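Local coordinates for protein putative oxidoreductase molybdopterin-binding subunit (PDB 4ZOH) that probably serves as the molybdenum-cofactor subunit of an aldehyde oxidase/xanthine dehydrogenase-type oxidoreductase, binding pterin cytosine dinucleotide, at residues A[83-86]-A[90-93]; A[34-39]-A[225-230]; A[52-57]-A[92-97]; A[44-49]-A[78-83]. One frame throughout, in Å; residues are numbered along the deposited sequence.

Contact 1: A[83-86]-A[90-93]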
loop_
_atom_site.group_PDB
_atom_site.type_symbol
_atom_site.label_atom_id
_atom_site.label_comp_id
_atom_site.label_asym_id
_atom_site.label_seq_id
_atom_site.Cartn_x
_atom_site.Cartn_y
_atom_site.Cartn_z
ATOM N N VAL A 83 -11.943 8.617 -18.781
ATOM C CA VAL A 83 -13.000 7.933 -18.144
ATOM C C VAL A 83 -12.489 7.364 -16.820
ATOM O O VAL A 83 -11.265 7.020 -16.703
ATOM C CB VAL A 83 -13.657 6.863 -18.993
ATOM C CG1 VAL A 83 -14.070 7.429 -20.393
ATOM C CG2 VAL A 83 -12.830 5.591 -19.138
ATOM N N ILE A 84 -13.423 7.246 -15.847
ATOM C CA ILE A 84 -13.153 6.644 -14.510
ATOM C C ILE A 84 -14.140 5.516 -14.193
ATOM O O ILE A 84 -15.360 5.654 -14.395
ATOM C CB ILE A 84 -13.114 7.702 -13.404
ATOM C CG1 ILE A 84 -12.322 8.921 -13.919
ATOM C CG2 ILE A 84 -12.577 7.089 -12.078
ATOM C CD1 ILE A 84 -11.559 9.761 -12.931
ATOM N N ALA A 85 -13.631 4.357 -13.787
ATOM C CA ALA A 85 -14.544 3.275 -13.439
ATOM C C ALA A 85 -13.985 2.435 -12.269
ATOM O O ALA A 85 -12.867 2.666 -11.784
ATOM C CB ALA A 85 -14.857 2.398 -14.658
ATOM N N LYS A 86 -14.768 1.461 -11.849
ATOM C CA LYS A 86 -14.474 0.619 -10.714
ATOM C C LYS A 86 -13.254 -0.209 -10.945
ATOM O O LYS A 86 -12.578 -0.508 -9.981
ATOM C CB LYS A 86 -15.679 -0.287 -10.462
ATOM C CG LYS A 86 -15.516 -1.508 -9.568
ATOM C CD LYS A 86 -16.491 -2.631 -9.951
ATOM C CE LYS A 86 -16.990 -3.386 -8.727
ATOM N NZ LYS A 86 -18.435 -3.789 -8.813
ATOM N N GLU A 90 -14.087 -2.412 -16.782
ATOM C CA GLU A 90 -15.241 -1.535 -16.879
ATOM C C GLU A 90 -14.851 -0.203 -17.414
ATOM O O GLU A 90 -15.616 0.382 -18.185
ATOM C CB GLU A 90 -15.961 -1.393 -15.532
ATOM C CG GLU A 90 -16.561 -2.735 -15.101
ATOM C CD GLU A 90 -17.392 -2.657 -13.822
ATOM O OE1 GLU A 90 -17.600 -1.527 -13.330
ATOM O OE2 GLU A 90 -17.836 -3.703 -13.295
ATOM N N ALA A 91 -13.639 0.254 -17.091
ATOM C CA ALA A 91 -13.100 1.485 -17.697
ATOM C C ALA A 91 -13.095 1.380 -19.223
ATOM O O ALA A 91 -13.476 2.341 -19.934
ATOM C CB ALA A 91 -11.720 1.867 -17.160
ATOM N N TYR A 92 -12.697 0.210 -19.746
ATOM C CA TYR A 92 -12.597 0.117 -21.199
ATOM C C TYR A 92 -13.974 -0.076 -21.836
ATOM O O TYR A 92 -14.173 0.388 -22.932
ATOM C CB TYR A 92 -11.494 -0.842 -21.668
ATOM C CG TYR A 92 -10.106 -0.147 -21.570
ATOM C CD1 TYR A 92 -9.403 -0.122 -20.325
ATOM C CD2 TYR A 92 -9.492 0.496 -22.678
ATOM C CE1 TYR A 92 -8.148 0.487 -20.178
ATOM C CE2 TYR A 92 -8.217 1.141 -22.542
ATOM C CZ TYR A 92 -7.547 1.118 -21.271
ATOM O OH TYR A 92 -6.307 1.697 -21.005
ATOM N N ASP A 93 -14.916 -0.694 -21.123
ATOM C CA ASP A 93 -16.329 -0.665 -21.534
ATOM C C ASP A 93 -16.777 0.782 -21.642
ATOM O O ASP A 93 -17.291 1.175 -22.674
ATOM C CB ASP A 93 -17.244 -1.392 -20.537
ATOM C CG ASP A 93 -16.948 -2.800 -20.439
ATOM O OD1 ASP A 93 -16.374 -3.333 -21.408
ATOM O OD2 ASP A 93 -17.297 -3.410 -19.384
HETATM O O HOH W 1 -17.441 0.904 -12.931
#

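Contact 2: A[34-39]-A[225-230]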
loop_
_atom_site.group_PDB
_atom_site.type_symbol
_atom_site.label_atom_id
_atom_site.label_comp_id
_atom_site.label_asym_id
_atom_site.label_seq_id
_atom_site.Cartn_x
_atom_site.Cartn_y
_atom_site.Cartn_z
ATOM N N VAL A 34 -8.501 4.494 -14.305
ATOM C CA VAL A 34 -8.596 5.639 -15.241
ATOM C C VAL A 34 -8.095 5.209 -16.623
ATOM O O VAL A 34 -6.999 4.655 -16.742
ATOM C CB VAL A 34 -7.782 6.835 -14.671
ATOM C CG1 VAL A 34 -7.756 8.076 -15.574
ATOM C CG2 VAL A 34 -8.318 7.239 -13.282
ATOM N N ALA A 35 -8.876 5.472 -17.666
ATOM C CA ALA A 35 -8.399 5.266 -19.036
ATOM C C ALA A 35 -8.639 6.553 -19.822
ATOM O O ALA A 35 -9.576 7.314 -19.498
ATOM C CB ALA A 35 -9.105 4.053 -19.661
ATOM N N PHE A 36 -7.809 6.797 -20.843
ATOM C CA PHE A 36 -7.971 7.938 -21.706
ATOM C C PHE A 36 -8.569 7.575 -23.061
ATOM O O PHE A 36 -8.177 6.580 -23.663
ATOM C CB PHE A 36 -6.660 8.707 -21.859
ATOM C CG PHE A 36 -6.168 9.275 -20.579
ATOM C CD1 PHE A 36 -6.254 10.677 -20.330
ATOM C CD2 PHE A 36 -5.614 8.424 -19.581
ATOM C CE1 PHE A 36 -5.814 11.231 -19.142
ATOM C CE2 PHE A 36 -5.164 8.999 -18.377
ATOM C CZ PHE A 36 -5.272 10.385 -18.147
ATOM N N VAL A 37 -9.557 8.369 -23.507
ATOM C CA VAL A 37 -10.054 8.354 -24.897
ATOM C C VAL A 37 -9.030 9.145 -25.687
ATOM O O VAL A 37 -8.562 10.204 -25.227
ATOM C CB VAL A 37 -11.472 9.016 -25.043
ATOM C CG1 VAL A 37 -12.009 8.915 -26.492
ATOM C CG2 VAL A 37 -12.475 8.378 -24.069
ATOM N N ARG A 38 -8.635 8.609 -26.838
ATOM C CA ARG A 38 -7.570 9.262 -27.684
ATOM C C ARG A 38 -8.067 9.631 -29.094
ATOM O O ARG A 38 -9.021 8.984 -29.601
ATOM C CB ARG A 38 -6.370 8.308 -27.817
ATOM C CG ARG A 38 -5.617 8.192 -26.483
ATOM C CD ARG A 38 -4.662 6.982 -26.518
ATOM N NE ARG A 38 -4.164 6.684 -25.190
ATOM C CZ ARG A 38 -3.260 7.355 -24.521
ATOM N NH1 ARG A 38 -2.642 8.398 -25.028
ATOM N NH2 ARG A 38 -2.913 6.918 -23.298
ATOM N N SER A 39 -7.467 10.672 -29.687
ATOM C CA SER A 39 -7.879 11.122 -31.030
ATOM C C SER A 39 -7.720 9.987 -32.023
ATOM O O SER A 39 -6.643 9.301 -32.070
ATOM C CB SER A 39 -7.097 12.329 -31.493
ATOM O OG SER A 39 -7.654 12.770 -32.723
ATOM N N GLU A 225 -0.157 11.841 -16.940
ATOM C CA GLU A 225 0.260 12.028 -15.575
ATOM C C GLU A 225 -0.265 13.348 -14.979
ATOM O O GLU A 225 -0.748 13.388 -13.850
ATOM C CB GLU A 225 1.805 11.958 -15.447
ATOM C CG GLU A 225 2.415 10.522 -15.526
ATOM C CD GLU A 225 3.929 10.605 -15.743
ATOM O OE1 GLU A 225 4.341 10.918 -16.847
ATOM O OE2 GLU A 225 4.733 10.382 -14.843
ATOM N N TYR A 226 -0.072 14.443 -15.705
ATOM C CA TYR A 226 -0.730 15.754 -15.304
ATOM C C TYR A 226 -2.232 15.618 -15.065
ATOM O O TYR A 226 -2.740 16.079 -14.044
ATOM C CB TYR A 226 -0.478 16.821 -16.375
ATOM C CG TYR A 226 0.958 17.299 -16.462
ATOM C CD1 TYR A 226 1.605 17.812 -15.345
ATOM C CD2 TYR A 226 1.652 17.229 -17.674
ATOM C CE1 TYR A 226 2.863 18.329 -15.403
ATOM C CE2 TYR A 226 2.919 17.752 -17.766
ATOM C CZ TYR A 226 3.500 18.318 -16.628
ATOM O OH TYR A 226 4.761 18.804 -16.701
ATOM N N ALA A 227 -2.911 14.952 -15.967
ATOM C CA ALA A 227 -4.354 14.779 -15.839
ATOM C C ALA A 227 -4.739 13.927 -14.639
ATOM O O ALA A 227 -5.683 14.266 -13.888
ATOM C CB ALA A 227 -4.966 14.219 -17.114
ATOM N N LEU A 228 -4.003 12.836 -14.419
ATOM C CA LEU A 228 -4.337 11.929 -13.313
ATOM C C LEU A 228 -4.188 12.687 -12.000
ATOM O O LEU A 228 -5.000 12.581 -11.081
ATOM C CB LEU A 228 -3.377 10.701 -13.313
ATOM C CG LEU A 228 -3.838 9.617 -12.349
ATOM C CD1 LEU A 228 -5.126 8.950 -12.872
ATOM C CD2 LEU A 228 -2.692 8.580 -12.177
ATOM N N ALA A 229 -3.135 13.487 -11.943
ATOM C CA ALA A 229 -2.824 14.196 -10.760
ATOM C C ALA A 229 -3.914 15.270 -10.421
ATOM O O ALA A 229 -4.345 15.410 -9.264
ATOM C CB ALA A 229 -1.502 14.808 -10.922
ATOM N N LYS A 230 -4.353 15.971 -11.448
ATOM C CA LYS A 230 -5.348 16.983 -11.339
ATOM C C LYS A 230 -6.709 16.324 -10.982
ATOM O O LYS A 230 -7.387 16.782 -10.116
ATOM C CB LYS A 230 -5.449 17.697 -12.698
ATOM C CG LYS A 230 -6.692 18.590 -12.804
ATOM C CD LYS A 230 -6.383 19.859 -12.010
ATOM C CE LYS A 230 -6.911 21.111 -12.729
ATOM N NZ LYS A 230 -7.543 21.863 -11.633
#

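Contact 3: A[52-57]-A[92-97]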
loop_
_atom_site.group_PDB
_atom_site.type_symbol
_atom_site.label_atom_id
_atom_site.label_comp_id
_atom_site.label_asym_id
_atom_site.label_seq_id
_atom_site.Cartn_x
_atom_site.Cartn_y
_atom_site.Cartn_z
ATOM N N GLU A 52 -21.426 11.239 -16.693
ATOM C CA GLU A 52 -21.054 10.606 -15.448
ATOM C C GLU A 52 -19.874 9.613 -15.692
ATOM O O GLU A 52 -20.014 8.664 -16.463
ATOM C CB GLU A 52 -22.256 9.873 -14.886
ATOM C CG GLU A 52 -22.015 9.290 -13.505
ATOM C CD GLU A 52 -23.327 8.895 -12.866
ATOM O OE1 GLU A 52 -23.677 7.685 -12.899
ATOM O OE2 GLU A 52 -24.031 9.817 -12.397
ATOM N N GLY A 53 -18.726 9.873 -15.059
ATOM C CA GLY A 53 -17.537 9.017 -15.182
ATOM C C GLY A 53 -16.697 9.445 -16.372
ATOM O O GLY A 53 -15.675 8.815 -16.638
ATOM N N ILE A 54 -17.103 10.543 -17.052
ATOM C CA ILE A 54 -16.454 11.042 -18.281
ATOM C C ILE A 54 -16.045 12.463 -18.086
ATOM O O ILE A 54 -16.876 13.335 -17.835
ATOM C CB ILE A 54 -17.322 10.809 -19.542
ATOM C CG1 ILE A 54 -17.544 9.297 -19.738
ATOM C CG2 ILE A 54 -16.631 11.367 -20.769
ATOM C CD1 ILE A 54 -18.731 8.959 -20.612
ATOM N N PHE A 55 -14.732 12.684 -18.102
ATOM C CA PHE A 55 -14.091 13.993 -17.939
ATOM C C PHE A 55 -13.462 14.438 -19.259
ATOM O O PHE A 55 -13.185 13.602 -20.147
ATOM C CB PHE A 55 -13.046 13.984 -16.757
ATOM C CG PHE A 55 -13.675 13.605 -15.433
ATOM C CD1 PHE A 55 -14.048 14.605 -14.513
ATOM C CD2 PHE A 55 -14.008 12.266 -15.161
ATOM C CE1 PHE A 55 -14.681 14.259 -13.319
ATOM C CE2 PHE A 55 -14.641 11.907 -13.985
ATOM C CZ PHE A 55 -14.999 12.899 -13.078
ATOM N N THR A 56 -13.229 15.742 -19.409
ATOM C CA THR A 56 -12.712 16.189 -20.700
ATOM C C THR A 56 -11.545 17.082 -20.414
ATOM O O THR A 56 -11.247 17.357 -19.248
ATOM C CB THR A 56 -13.777 17.005 -21.511
ATOM O OG1 THR A 56 -13.957 18.233 -20.841
ATOM C CG2 THR A 56 -15.094 16.265 -21.585
ATOM N N GLY A 57 -10.938 17.610 -21.468
ATOM C CA GLY A 57 -9.821 18.488 -21.277
ATOM C C GLY A 57 -10.170 19.708 -20.481
ATOM O O GLY A 57 -9.277 20.322 -19.889
ATOM N N TYR A 92 -12.697 0.210 -19.746
ATOM C CA TYR A 92 -12.597 0.117 -21.199
ATOM C C TYR A 92 -13.974 -0.076 -21.836
ATOM O O TYR A 92 -14.173 0.388 -22.932
ATOM C CB TYR A 92 -11.494 -0.842 -21.668
ATOM C CG TYR A 92 -10.106 -0.147 -21.570
ATOM C CD1 TYR A 92 -9.403 -0.122 -20.325
ATOM C CD2 TYR A 92 -9.492 0.496 -22.678
ATOM C CE1 TYR A 92 -8.148 0.487 -20.178
ATOM C CE2 TYR A 92 -8.217 1.141 -22.542
ATOM C CZ TYR A 92 -7.547 1.118 -21.271
ATOM O OH TYR A 92 -6.307 1.697 -21.005
ATOM N N ASP A 93 -14.916 -0.694 -21.123
ATOM C CA ASP A 93 -16.329 -0.665 -21.534
ATOM C C ASP A 93 -16.777 0.782 -21.642
ATOM O O ASP A 93 -17.291 1.175 -22.674
ATOM C CB ASP A 93 -17.244 -1.392 -20.537
ATOM C CG ASP A 93 -16.948 -2.800 -20.439
ATOM O OD1 ASP A 93 -16.374 -3.333 -21.408
ATOM O OD2 ASP A 93 -17.297 -3.410 -19.384
ATOM N N LEU A 94 -16.540 1.579 -20.586
ATOM C CA LEU A 94 -16.961 2.967 -20.572
ATOM C C LEU A 94 -16.358 3.810 -21.677
ATOM O O LEU A 94 -16.998 4.752 -22.140
ATOM C CB LEU A 94 -16.691 3.578 -19.204
ATOM C CG LEU A 94 -17.230 4.974 -18.885
ATOM C CD1 LEU A 94 -18.743 5.077 -19.040
ATOM C CD2 LEU A 94 -16.838 5.252 -17.455
ATOM N N ILE A 95 -15.120 3.491 -22.103
ATOM C CA ILE A 95 -14.482 4.195 -23.229
ATOM C C ILE A 95 -15.449 4.191 -24.463
ATOM O O ILE A 95 -15.624 5.200 -25.123
ATOM C CB ILE A 95 -13.112 3.562 -23.639
ATOM C CG1 ILE A 95 -11.990 3.868 -22.634
ATOM C CG2 ILE A 95 -12.683 4.046 -25.044
ATOM C CD1 ILE A 95 -11.408 5.257 -22.731
ATOM N N GLU A 96 -16.070 3.061 -24.735
ATOM C CA GLU A 96 -16.948 2.876 -25.895
ATOM C C GLU A 96 -18.226 3.719 -25.860
ATOM O O GLU A 96 -18.890 3.852 -26.883
ATOM C CB GLU A 96 -17.387 1.434 -25.962
ATOM C CG GLU A 96 -16.246 0.470 -26.218
ATOM C CD GLU A 96 -16.682 -0.974 -26.147
ATOM O OE1 GLU A 96 -17.702 -1.272 -25.500
ATOM O OE2 GLU A 96 -15.994 -1.814 -26.736
ATOM N N SER A 97 -18.567 4.276 -24.694
ATOM C CA SER A 97 -19.726 5.160 -24.562
ATOM C C SER A 97 -19.390 6.590 -24.761
ATOM O O SER A 97 -20.316 7.394 -24.832
ATOM C CB SER A 97 -20.361 5.052 -23.173
ATOM O OG SER A 97 -20.820 3.740 -23.021
#

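Contact 4: A[44-49]-A[78-83]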
loop_
_atom_site.group_PDB
_atom_site.type_symbol
_atom_site.label_atom_id
_atom_site.label_comp_id
_atom_site.label_asym_id
_atom_site.label_seq_id
_atom_site.Cartn_x
_atom_site.Cartn_y
_atom_site.Cartn_z
ATOM N N ALA A 44 -8.019 17.729 -35.842
ATOM C CA ALA A 44 -9.484 17.843 -35.756
ATOM C C ALA A 44 -9.878 18.795 -34.670
ATOM O O ALA A 44 -9.163 18.947 -33.636
ATOM C CB ALA A 44 -10.182 16.509 -35.555
ATOM N N ARG A 45 -11.013 19.459 -34.920
ATOM C CA ARG A 45 -11.730 20.109 -33.817
ATOM C C ARG A 45 -12.562 19.079 -33.140
ATOM O O ARG A 45 -13.043 18.145 -33.784
ATOM C CB ARG A 45 -12.532 21.354 -34.251
ATOM C CG ARG A 45 -11.548 22.496 -34.297
ATOM C CD ARG A 45 -12.221 23.839 -34.412
ATOM N NE ARG A 45 -11.218 24.847 -34.732
ATOM C CZ ARG A 45 -10.837 25.184 -35.968
ATOM N NH1 ARG A 45 -11.364 24.598 -37.073
ATOM N NH2 ARG A 45 -9.897 26.127 -36.083
ATOM N N ILE A 46 -12.663 19.217 -31.820
ATOM C CA ILE A 46 -13.382 18.223 -31.014
ATOM C C ILE A 46 -14.427 18.804 -30.046
ATOM O O ILE A 46 -14.196 19.856 -29.445
ATOM C CB ILE A 46 -12.382 17.327 -30.192
ATOM C CG1 ILE A 46 -11.299 18.180 -29.523
ATOM C CG2 ILE A 46 -11.802 16.190 -31.075
ATOM C CD1 ILE A 46 -10.823 17.617 -28.177
ATOM N N LYS A 47 -15.508 18.060 -29.867
ATOM C CA LYS A 47 -16.488 18.281 -28.772
ATOM C C LYS A 47 -16.728 16.953 -28.160
ATOM O O LYS A 47 -16.989 15.962 -28.866
ATOM C CB LYS A 47 -17.859 18.811 -29.252
ATOM C CG LYS A 47 -17.973 20.320 -29.252
ATOM C CD LYS A 47 -19.433 20.785 -29.329
ATOM C CE LYS A 47 -19.955 21.214 -27.945
ATOM N NZ LYS A 47 -21.448 21.301 -27.854
ATOM N N VAL A 48 -16.600 16.936 -26.851
ATOM C CA VAL A 48 -16.781 15.727 -26.108
ATOM C C VAL A 48 -17.867 15.994 -25.107
ATOM O O VAL A 48 -17.779 16.958 -24.366
ATOM C CB VAL A 48 -15.516 15.310 -25.309
ATOM C CG1 VAL A 48 -15.695 13.890 -24.877
ATOM C CG2 VAL A 48 -14.242 15.458 -26.111
ATOM N N LYS A 49 -18.879 15.136 -25.089
ATOM C CA LYS A 49 -19.941 15.258 -24.116
ATOM C C LYS A 49 -19.448 14.776 -22.726
ATOM O O LYS A 49 -19.162 13.552 -22.538
ATOM C CB LYS A 49 -21.138 14.425 -24.542
ATOM C CG LYS A 49 -22.343 14.817 -23.727
ATOM C CD LYS A 49 -23.580 14.106 -24.211
ATOM C CE LYS A 49 -24.781 14.611 -23.438
ATOM N NZ LYS A 49 -25.629 13.445 -23.129
ATOM N N GLN A 78 -3.625 11.327 -29.211
ATOM C CA GLN A 78 -3.720 12.372 -28.193
ATOM C C GLN A 78 -4.909 12.109 -27.267
ATOM O O GLN A 78 -5.987 11.756 -27.734
ATOM C CB GLN A 78 -3.791 13.774 -28.752
ATOM C CG GLN A 78 -3.500 14.872 -27.687
ATOM C CD GLN A 78 -3.647 16.242 -28.317
ATOM O OE1 GLN A 78 -4.249 16.328 -29.367
ATOM N NE2 GLN A 78 -3.045 17.285 -27.739
ATOM N N PRO A 79 -4.686 12.218 -25.949
ATOM C CA PRO A 79 -5.850 12.184 -25.044
ATOM C C PRO A 79 -6.849 13.372 -25.267
ATOM O O PRO A 79 -6.456 14.589 -25.302
ATOM C CB PRO A 79 -5.213 12.266 -23.633
ATOM C CG PRO A 79 -3.766 11.989 -23.807
ATOM C CD PRO A 79 -3.406 12.428 -25.220
ATOM N N ILE A 80 -8.100 12.985 -25.431
ATOM C CA ILE A 80 -9.188 13.947 -25.649
ATOM C C ILE A 80 -10.296 13.857 -24.588
ATOM O O ILE A 80 -11.134 14.769 -24.471
ATOM C CB ILE A 80 -9.740 13.859 -27.115
ATOM C CG1 ILE A 80 -10.255 12.465 -27.432
ATOM C CG2 ILE A 80 -8.627 14.306 -28.048
ATOM C CD1 ILE A 80 -11.027 12.355 -28.752
ATOM N N ALA A 81 -10.265 12.789 -23.791
ATOM C CA ALA A 81 -11.243 12.562 -22.726
ATOM C C ALA A 81 -10.659 11.565 -21.718
ATOM O O ALA A 81 -9.741 10.777 -22.078
ATOM C CB ALA A 81 -12.534 11.982 -23.321
ATOM N N ILE A 82 -11.202 11.565 -20.496
ATOM C CA ILE A 82 -10.733 10.670 -19.405
ATOM C C ILE A 82 -11.953 9.959 -18.826
ATOM O O ILE A 82 -12.926 10.643 -18.466
ATOM C CB ILE A 82 -10.032 11.402 -18.254
ATOM C CG1 ILE A 82 -9.017 12.426 -18.725
ATOM C CG2 ILE A 82 -9.394 10.376 -17.324
ATOM C CD1 ILE A 82 -9.490 13.855 -18.694
ATOM N N VAL A 83 -11.943 8.617 -18.781
ATOM C CA VAL A 83 -13.000 7.933 -18.144
ATOM C C VAL A 83 -12.489 7.364 -16.820
ATOM O O VAL A 83 -11.265 7.020 -16.703
ATOM C CB VAL A 83 -13.657 6.863 -18.993
ATOM C CG1 VAL A 83 -14.070 7.429 -20.393
ATOM C CG2 VAL A 83 -12.830 5.591 -19.138
#

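Contact 1: A[83-86]-A[90-93]
Ala85 presses its methyl group onto the backbone of Glu90 and Ala91, closing the tight strand-to-helix connection between strand 79-85 and helix 88-95 in the hammerhead domain. The CA atoms of Ala85 and Ala91 are only 4.8 Å apart, which the small size of both residues permits.

The methyl contacts fall on Glu90 and Ala91. Ala85 CB lies 3.5 Å from Ala91 N and 4.0 Å from Ala91 CB, so it rests on main chain as much as on the neighbouring methyl. Two residues back along the strand, Val83 brings CG2 to 3.4 Å from Ala91 O. Its chi1 of -51° puts that branch in the crowded position between its own N and carbonyl carbon. Between them Ile84 faces away from the helix and packs on Leu231 and Leu235 of helix 223-235.

Charge contributes less directly. The Lys86 and Glu90 side chains cross obliquely, the methylene CD of Lys86 lying 3.7 Å from Glu90 OE1. Lys86 NZ and Glu90 OE2, at 4.5 Å, are too far apart for a salt bridge, and NZ bonds instead to the backbone of another protein chain.

No direct hydrogen bond joins the segments. One water bridges them, accepting from Lys86 N at 2.9 Å and donating to Glu90 OE1 at 2.5 Å.

Contact 2: A[34-39]-A[225-230]
Ala227 and Leu228 form the apolar side of helix 223-235 that meets Phe36 and Val34 on strand 32-38. Just before them, Glu225 faces away from the strand and hydrogen-bonds through OE2 to Ser183 OG and through OE1 to His222 N, while Tyr226 reaches Asp289 with its hydroxyl.

The first touch comes at Ala227. Its CB lies at the edge of the Phe36 ring, near the ring plane, 3.7 Å from CE1 and 4.0 Å from CZ. With chi1 at -63°, Phe36 CG stands opposite its carbonyl carbon, and the ring extends from the strand to the methyl. Trp241 meets this same ring edge-to-face.

Leu228 contributes a single methyl. The Leu228 and Val34 side chains meet at a slant; CG of the leucine lies opposite the backbone N (chi1 -170°), carrying CD1 across to the valine. There CD1 approaches both branches, Val34 CG2 at 3.6 Å and Val34 CG1 at 3.9 Å. The helix is regular here, with Ala229 N bonded to Glu225 O at 3.1 Å.

All four touching residues are buried, and no hydrogen bond crosses between the segments. This is helix-on-sheet packing, through an alanine methyl at an aromatic ring edge and a leucine methyl against a valine, in a mixed sheet to which the hammerhead and cofactor-binding family regions both give strands.

Contact 3: A[52-57]-A[92-97]
Leu94 of helix 88-95 reaches over to Gly53 and Ile54, packing the helix of the hammerhead domain over the sheet face at strand 54-56, an outermost strand of its sheet within this chain. The CA atoms of Gly53 and Leu94 are 8.1 Å apart, so the gap is bridged by side chain and not by backbone.

CB of Leu94 points at the strand without touching it. CG stands opposite the backbone N (chi1 -171°), which directs the fork at the target: it lies 4.7 Å from Gly53 O and 4.6 Å from Ile54 CD1. The two methyls then divide the work. CD1 meets the terminal methyl of Ile54 at 4.2 Å, the two side chains meeting at a slant, an apolar contact at the loose end of van der Waals range. CD2 goes to the main chain instead, lying 3.8 Å from Gly53 O.

Gly53 has a positive phi of 88° and presents bare backbone to this methyl. Its carbonyl also receives the amide of Ile84 in the neighbouring strand. Nearby, Asp93 and Glu96 pair with basic side chains of other protein chains, outside this contact. Just beyond Leu94 the backbone turns, with Ser97 N bonded to Leu94 O at 3.0 Å.

Contact 4: A[44-49]-A[78-83]
The nearest CA atoms are those of Val48 and Ala81, 7.2 Å apart, where strands 44-48 and 79-83 run almost parallel at 13° with axes 8.1 Å from each other. No hydrogen bond crosses this gap, and the two strands belong to different sheets. The contact rests mainly on apolar side chains.

Ile46 and Ile80 meet at one end. The delta methyl of Ile46 lies 4.0 Å from Ile80 CG2 and 4.1 Å from Ile80 CB, the two chains crossing at a slant. Ile46 has a chi1 of 45°, which holds CG1 between its backbone N and carbonyl carbon, from where CD1 reaches the partner strand. Tyr102 of strand 100-104 and Thr73 of strand 72-73 touch both isoleucines, so that both pack against residues of the smaller sheet.

Val48 uses each of its branches. CG1 packs on Ala81 CB at 4.0 Å, while CG2 comes within 3.6 Å of Ile80 O, a carbonyl and not a methyl.

Ile80 and Ala81 are consecutive, yet the CB of each points toward strand 44-48. The cause is a classic beta bulge: both residues stand opposite Val37 of strand 32-38, and Ile80 has a psi of -12°, far from the extended value. The bulge thus turns two neighbouring apolar residues to the same face. Such face-to-face packing, by apolar side chains and without shared hydrogen bonds, joins the three-stranded antiparallel sheet to the hammerhead strands of the larger mixed sheet.

Overall arrangement
Strand 79-85 connects the four contacts, directly in contacts 1 and 4 and through its neighbours 54-56 and 32-38 in contacts 3 and 2. Backbone bonds show this: Val83 N to Ala35 O at 2.8 Å, Ile84 N to Gly53 O at 2.9 Å and Phe55 N to Ile82 O at 2.7 Å. Contacts 1 and 3 share helix 88-95, with centres about 7 Å apart, whereas contact 2 packs helix 223-235 on the sheet, its centre about 12 Å from that of contact 1. Contact 4 adds the smaller sheet. The contact centres lie about 24 to 34 Å from the chain centre, and the cofactor-pocket residues, between positions 213 and 672, exclude contacts 1, 3 and 4 and segment 34-39.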